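Local atomic coordinates of CocE/NonD family hydrolase (Staphylococcus aureus, PDB entry 3IB3), a protein that is probably a serine hydrolase of the alpha/beta-hydrolase superfamily, related to cocaine esterase and X-Pro dipeptidyl-peptidases, whose exact substrate is not established. Residues A[257-262]-A[284-289]; A[54-59]-A[147-152]. All coordinates share one frame; numbering follows the deposited sequence.

Contact 1 of 2, residues A[257-262]-A[284-289]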
loop_
_atom_site.group_PDB
_atom_site.type_symbol
_atom_site.label_atom_id
_atom_site.label_comp_id
_atom_site.label_asym_id
_atom_site.label_seq_id
_atom_site.Cartn_x
_atom_site.Cartn_y
_atom_site.Cartn_z
ATOM N N GLN A 257 6.959 8.469 15.496
ATOM C CA GLN A 257 6.495 8.187 16.869
ATOM C C GLN A 257 6.305 6.685 17.100
ATOM O O GLN A 257 6.230 6.235 18.237
ATOM C CB GLN A 257 5.188 8.906 17.151
ATOM C CG GLN A 257 5.305 10.435 17.006
ATOM C CD GLN A 257 3.998 11.211 17.061
ATOM O OE1 GLN A 257 4.029 12.439 17.025
ATOM N NE2 GLN A 257 2.845 10.519 17.165
ATOM N N ILE A 258 6.189 5.907 16.025
ATOM C CA ILE A 258 6.038 4.477 16.202
ATOM C C ILE A 258 7.303 3.878 16.839
ATOM O O ILE A 258 8.441 4.088 16.395
ATOM C CB ILE A 258 5.600 3.727 14.943
ATOM C CG1 ILE A 258 4.220 4.230 14.513
ATOM C CG2 ILE A 258 5.481 2.167 15.208
ATOM C CD1 ILE A 258 3.876 4.000 13.032
ATOM N N LYS A 259 7.051 3.190 17.949
ATOM C CA LYS A 259 8.059 2.474 18.688
ATOM C C LYS A 259 7.756 0.973 18.768
ATOM O O LYS A 259 8.633 0.204 19.147
ATOM C CB LYS A 259 8.163 3.096 20.098
ATOM C CG LYS A 259 8.684 4.543 20.068
ATOM C CD LYS A 259 8.994 5.147 21.447
ATOM C CE LYS A 259 7.920 6.143 21.974
ATOM N NZ LYS A 259 7.251 7.003 20.918
ATOM N N THR A 260 6.540 0.553 18.410
ATOM C CA THR A 260 6.058 -0.839 18.614
ATOM C C THR A 260 6.848 -1.823 17.759
ATOM O O THR A 260 7.232 -1.466 16.662
ATOM C CB THR A 260 4.607 -0.947 18.116
ATOM O OG1 THR A 260 3.803 -0.005 18.809
ATOM C CG2 THR A 260 4.003 -2.378 18.269
ATOM N N PRO A 261 7.048 -3.067 18.217
ATOM C CA PRO A 261 7.720 -4.005 17.299
ATOM C C PRO A 261 6.920 -4.245 16.028
ATOM O O PRO A 261 5.715 -4.503 16.122
ATOM C CB PRO A 261 7.804 -5.275 18.120
ATOM C CG PRO A 261 7.971 -4.785 19.494
ATOM C CD PRO A 261 7.069 -3.575 19.605
ATOM N N LEU A 262 7.608 -4.203 14.872
ATOM C CA LEU A 262 6.999 -3.984 13.571
ATOM C C LEU A 262 7.369 -5.065 12.540
ATOM O O LEU A 262 8.557 -5.385 12.359
ATOM C CB LEU A 262 7.435 -2.612 13.059
ATOM C CG LEU A 262 7.088 -2.148 11.637
ATOM C CD1 LEU A 262 5.600 -2.268 11.355
ATOM C CD2 LEU A 262 7.627 -0.700 11.501
ATOM N N GLN A 284 10.444 4.941 8.410
ATOM C CA GLN A 284 10.368 6.056 9.339
ATOM C C GLN A 284 10.067 5.672 10.794
ATOM O O GLN A 284 10.279 6.476 11.687
ATOM C CB GLN A 284 9.315 7.068 8.868
ATOM C CG GLN A 284 9.645 7.758 7.543
ATOM C CD GLN A 284 8.549 8.758 7.147
ATOM O OE1 GLN A 284 8.092 9.557 7.984
ATOM N NE2 GLN A 284 8.121 8.710 5.890
ATOM N N ALA A 285 9.586 4.442 11.023
ATOM C CA ALA A 285 9.222 3.983 12.342
ATOM C C ALA A 285 10.461 4.004 13.232
ATOM O O ALA A 285 11.557 3.678 12.783
ATOM C CB ALA A 285 8.591 2.545 12.289
ATOM N N ALA A 286 10.287 4.458 14.468
ATOM C CA ALA A 286 11.376 4.477 15.438
ATOM C C ALA A 286 11.578 3.103 16.071
ATOM O O ALA A 286 12.558 2.903 16.779
ATOM C CB ALA A 286 11.118 5.540 16.511
ATOM N N SER A 287 10.652 2.168 15.815
ATOM C CA SER A 287 10.742 0.798 16.327
ATOM C C SER A 287 12.179 0.251 16.299
ATOM O O SER A 287 12.788 0.142 15.240
ATOM C CB SER A 287 9.790 -0.132 15.539
ATOM O OG SER A 287 8.452 0.367 15.530
ATOM N N GLU A 288 12.732 -0.068 17.462
ATOM C CA GLU A 288 14.053 -0.676 17.504
ATOM C C GLU A 288 14.038 -2.068 16.881
ATOM O O GLU A 288 15.061 -2.503 16.391
ATOM C CB GLU A 288 14.576 -0.768 18.963
ATOM C CG GLU A 288 14.852 0.593 19.587
ATOM C CD GLU A 288 15.787 0.543 20.762
ATOM O OE1 GLU A 288 15.421 -0.091 21.786
ATOM O OE2 GLU A 288 16.895 1.144 20.667
ATOM N N GLU A 289 12.897 -2.762 16.935
ATOM C CA GLU A 289 12.721 -4.102 16.328
ATOM C C GLU A 289 11.739 -4.082 15.126
ATOM O O GLU A 289 10.511 -4.051 15.294
ATOM C CB GLU A 289 12.237 -5.065 17.402
ATOM C CG GLU A 289 13.073 -4.986 18.672
ATOM C CD GLU A 289 12.576 -5.902 19.776
ATOM O OE1 GLU A 289 11.786 -5.437 20.609
ATOM O OE2 GLU A 289 12.955 -7.101 19.800
HETATM O O HOH W 1 10.315 -2.082 18.502
HETATM O O HOH W 2 11.206 1.019 19.721
#
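S287 reaches across to the backbone of T260, its OG giving a very short hydrogen bond of 2.5 Å to T260 O. S287 OG lies beside its own backbone N (chi1 -54°) and 3.5 Å from I258 CG2. Further along, L262 N donates to E289 O at 2.9 Å, a straight bond (162° at the hydrogen). At the other end A286 N makes a bent, weak bond to I258 O. Next to the A286 N bond, A285 CB packs against L262 CD2 at 3.5 Å, tight for two carbons, and I258 CB comes to 4.2 Å from the same A285 CB. In this alpha/beta-hydrolase fold the two segments lead into neighbouring parallel strands 262-267 and 290-295, and the L262 bond belongs to the start of that pairing. Two waters fill in where the backbones do not bond directly: both donate to K259 O, one accepting from E289 N and the other from E288 N. P261 and E289 run side by side, CG of the proline 4.0 Å from OE1 of the glutamate, while E289 OE2 is held by a salt bridge to K328 and a hydrogen bond with Y319 OH. Behind the contact, W176 of helix 170-179 and M189 of strand 186-192 pack on both I258 and L262.

Contact 2 of 2, residues A[54-59]-A[147-152]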
loop_
_atom_site.group_PDB
_atom_site.type_symbol
_atom_site.label_atom_id
_atom_site.label_comp_id
_atom_site.label_asym_id
_atom_site.label_seq_id
_atom_site.Cartn_x
_atom_site.Cartn_y
_atom_site.Cartn_z
ATOM N N LEU A 54 -18.648 1.614 20.161
ATOM C CA LEU A 54 -18.178 0.887 19.023
ATOM C C LEU A 54 -18.546 -0.582 19.249
ATOM O O LEU A 54 -18.490 -1.080 20.382
ATOM C CB LEU A 54 -16.663 1.061 18.840
ATOM C CG LEU A 54 -16.168 2.207 17.982
ATOM C CD1 LEU A 54 -16.802 3.495 18.313
ATOM C CD2 LEU A 54 -14.604 2.285 18.008
ATOM N N TYR A 55 -18.920 -1.254 18.156
ATOM C CA TYR A 55 -19.343 -2.642 18.203
ATOM C C TYR A 55 -18.247 -3.539 17.702
ATOM O O TYR A 55 -17.562 -3.209 16.705
ATOM C CB TYR A 55 -20.638 -2.874 17.393
ATOM C CG TYR A 55 -21.791 -2.154 18.021
ATOM C CD1 TYR A 55 -22.671 -2.809 18.860
ATOM C CD2 TYR A 55 -21.963 -0.799 17.832
ATOM C CE1 TYR A 55 -23.707 -2.140 19.460
ATOM C CE2 TYR A 55 -22.984 -0.127 18.442
ATOM C CZ TYR A 55 -23.853 -0.810 19.253
ATOM O OH TYR A 55 -24.881 -0.140 19.863
ATOM N N ILE A 56 -18.126 -4.693 18.367
ATOM C CA ILE A 56 -17.081 -5.660 18.081
ATOM C C ILE A 56 -17.557 -7.126 18.065
ATOM O O ILE A 56 -18.647 -7.443 18.529
ATOM C CB ILE A 56 -15.889 -5.493 19.081
ATOM C CG1 ILE A 56 -16.319 -5.710 20.523
ATOM C CG2 ILE A 56 -15.318 -4.105 18.933
ATOM C CD1 ILE A 56 -15.123 -5.712 21.541
ATOM N N ASN A 57 -16.761 -7.985 17.425
ATOM C CA ASN A 57 -16.876 -9.438 17.579
ATOM C C ASN A 57 -15.630 -9.982 18.321
ATOM O O ASN A 57 -14.525 -9.477 18.132
ATOM C CB ASN A 57 -17.072 -10.127 16.240
ATOM C CG ASN A 57 -18.405 -9.760 15.547
ATOM O OD1 ASN A 57 -19.343 -9.292 16.166
ATOM N ND2 ASN A 57 -18.457 -9.975 14.249
ATOM N N ILE A 58 -15.823 -10.964 19.199
ATOM C CA ILE A 58 -14.738 -11.565 19.939
ATOM C C ILE A 58 -14.759 -13.047 19.658
ATOM O O ILE A 58 -15.770 -13.675 19.862
ATOM C CB ILE A 58 -14.887 -11.362 21.474
ATOM C CG1 ILE A 58 -14.771 -9.907 21.867
ATOM C CG2 ILE A 58 -13.843 -12.166 22.233
ATOM C CD1 ILE A 58 -15.458 -9.590 23.279
ATOM N N PHE A 59 -13.662 -13.588 19.125
ATOM C CA PHE A 59 -13.517 -15.021 18.893
ATOM C C PHE A 59 -12.470 -15.532 19.851
ATOM O O PHE A 59 -11.388 -15.006 19.906
ATOM C CB PHE A 59 -13.056 -15.321 17.470
ATOM C CG PHE A 59 -14.017 -14.866 16.402
ATOM C CD1 PHE A 59 -14.954 -15.725 15.888
ATOM C CD2 PHE A 59 -13.941 -13.587 15.893
ATOM C CE1 PHE A 59 -15.823 -15.304 14.891
ATOM C CE2 PHE A 59 -14.817 -13.158 14.890
ATOM C CZ PHE A 59 -15.747 -14.023 14.397
ATOM N N TYR A 147 -7.130 3.158 19.682
ATOM C CA TYR A 147 -6.380 3.198 20.942
ATOM C C TYR A 147 -7.225 2.639 22.109
ATOM O O TYR A 147 -6.791 1.723 22.812
ATOM C CB TYR A 147 -5.991 4.645 21.235
ATOM C CG TYR A 147 -5.060 4.875 22.408
ATOM C CD1 TYR A 147 -3.712 5.188 22.212
ATOM C CD2 TYR A 147 -5.527 4.802 23.709
ATOM C CE1 TYR A 147 -2.858 5.390 23.299
ATOM C CE2 TYR A 147 -4.683 4.991 24.777
ATOM C CZ TYR A 147 -3.369 5.283 24.566
ATOM O OH TYR A 147 -2.547 5.487 25.637
ATOM N N GLU A 148 -8.435 3.184 22.286
ATOM C CA GLU A 148 -9.314 2.801 23.408
ATOM C C GLU A 148 -9.778 1.339 23.374
ATOM O O GLU A 148 -9.926 0.735 24.436
ATOM C CB GLU A 148 -10.532 3.742 23.565
ATOM C CG GLU A 148 -10.217 5.245 23.744
ATOM C CD GLU A 148 -11.308 5.996 24.506
ATOM O OE1 GLU A 148 -12.028 6.876 23.927
ATOM O OE2 GLU A 148 -11.451 5.700 25.700
ATOM N N VAL A 149 -9.955 0.743 22.201
ATOM C CA VAL A 149 -10.366 -0.676 22.134
ATOM C C VAL A 149 -9.159 -1.597 22.511
ATOM O O VAL A 149 -9.290 -2.628 23.197
ATOM C CB VAL A 149 -10.984 -1.026 20.739
ATOM C CG1 VAL A 149 -11.593 -2.455 20.756
ATOM C CG2 VAL A 149 -12.075 -0.007 20.339
ATOM N N ILE A 150 -7.970 -1.211 22.061
ATOM C CA ILE A 150 -6.752 -1.932 22.431
ATOM C C ILE A 150 -6.631 -1.932 23.929
ATOM O O ILE A 150 -6.457 -2.972 24.566
ATOM C CB ILE A 150 -5.485 -1.284 21.850
ATOM C CG1 ILE A 150 -5.460 -1.487 20.324
ATOM C CG2 ILE A 150 -4.259 -1.902 22.534
ATOM C CD1 ILE A 150 -4.332 -0.693 19.541
ATOM N N GLU A 151 -6.724 -0.760 24.519
ATOM C CA GLU A 151 -6.580 -0.698 25.984
ATOM C C GLU A 151 -7.716 -1.391 26.696
ATOM O O GLU A 151 -7.482 -2.049 27.683
ATOM C CB GLU A 151 -6.359 0.723 26.483
ATOM C CG GLU A 151 -4.968 1.269 26.055
ATOM C CD GLU A 151 -3.823 0.285 26.356
ATOM O OE1 GLU A 151 -3.717 -0.166 27.505
ATOM O OE2 GLU A 151 -3.033 -0.020 25.460
ATOM N N TRP A 152 -8.923 -1.347 26.146
ATOM C CA TRP A 152 -10.017 -2.069 26.737
ATOM C C TRP A 152 -9.717 -3.579 26.767
ATOM O O TRP A 152 -9.847 -4.227 27.811
ATOM C CB TRP A 152 -11.342 -1.721 26.013
ATOM C CG TRP A 152 -12.560 -2.527 26.456
ATOM C CD1 TRP A 152 -13.455 -2.201 27.420
ATOM C CD2 TRP A 152 -13.008 -3.768 25.898
ATOM N NE1 TRP A 152 -14.429 -3.196 27.519
ATOM C CE2 TRP A 152 -14.176 -4.154 26.582
ATOM C CE3 TRP A 152 -12.542 -4.579 24.868
ATOM C CZ2 TRP A 152 -14.859 -5.345 26.297
ATOM C CZ3 TRP A 152 -13.228 -5.759 24.570
ATOM C CH2 TRP A 152 -14.356 -6.130 25.278
#
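I56 sends its side chain from strand 53-60 toward helix 140-153, which lies against one face of the central sheet of the alpha/beta-hydrolase fold. Starting at CB, the branch CG2 turns toward V149 and comes within 4.5 Å of its CG1, a loose contact. The longer branch takes the other route: CG1 sits between the backbone N and the carbonyl carbon (chi1 61°), and with chi2 near 173° it stretches straight out to CD1. That methyl, I56 CD1, meets the six-membered ring of W152, 3.6 Å from CZ3, approaching the indole obliquely. The tryptophan comes from the opposite direction, its CG anti to the backbone N (chi1 174°), which carries the benzo end of the ring off the helix toward the strand. On the strand, L54, I56 and I58 alternate with residues whose side chains face away from the helix, and the three touch residues one helical turn apart, V149 and W152. L54 CD2 meets V149 CG2 in a slanting methyl contact. No hydrogen bond joins the two segments; the strand axis and helix axis stand 11.1 Å apart, a gap bridged wholly by apolar side chains. V123 of strand 119-124 touches both I56 and V149, so the neighbouring strand shares this layer. Along the same ring, I58 CD1 comes to the edge of the indole, near its plane, 4.1 Å from W152 CH2.

How the contacts relate
Both contacts belong to the alpha/beta-hydrolase part of the chain and lie around the same central mixed sheet, yet they share no element: contact 1 joins the segments feeding strands 262-267 and 290-295, contact 2 lays helix 140-153 on strand 53-60. Their centres are 23 Å apart, and contact 2 closes before contact 1 opens. Contact 2 is buried and purely apolar, methyls against methyls and an indole. Contact 1 is only partly buried, mixing exposed and buried residues, and relies on backbone carbonyls, a serine hydroxyl and bridging waters, with a small apolar patch. One pairs chain segments edge to edge, the other stacks layers of the fold.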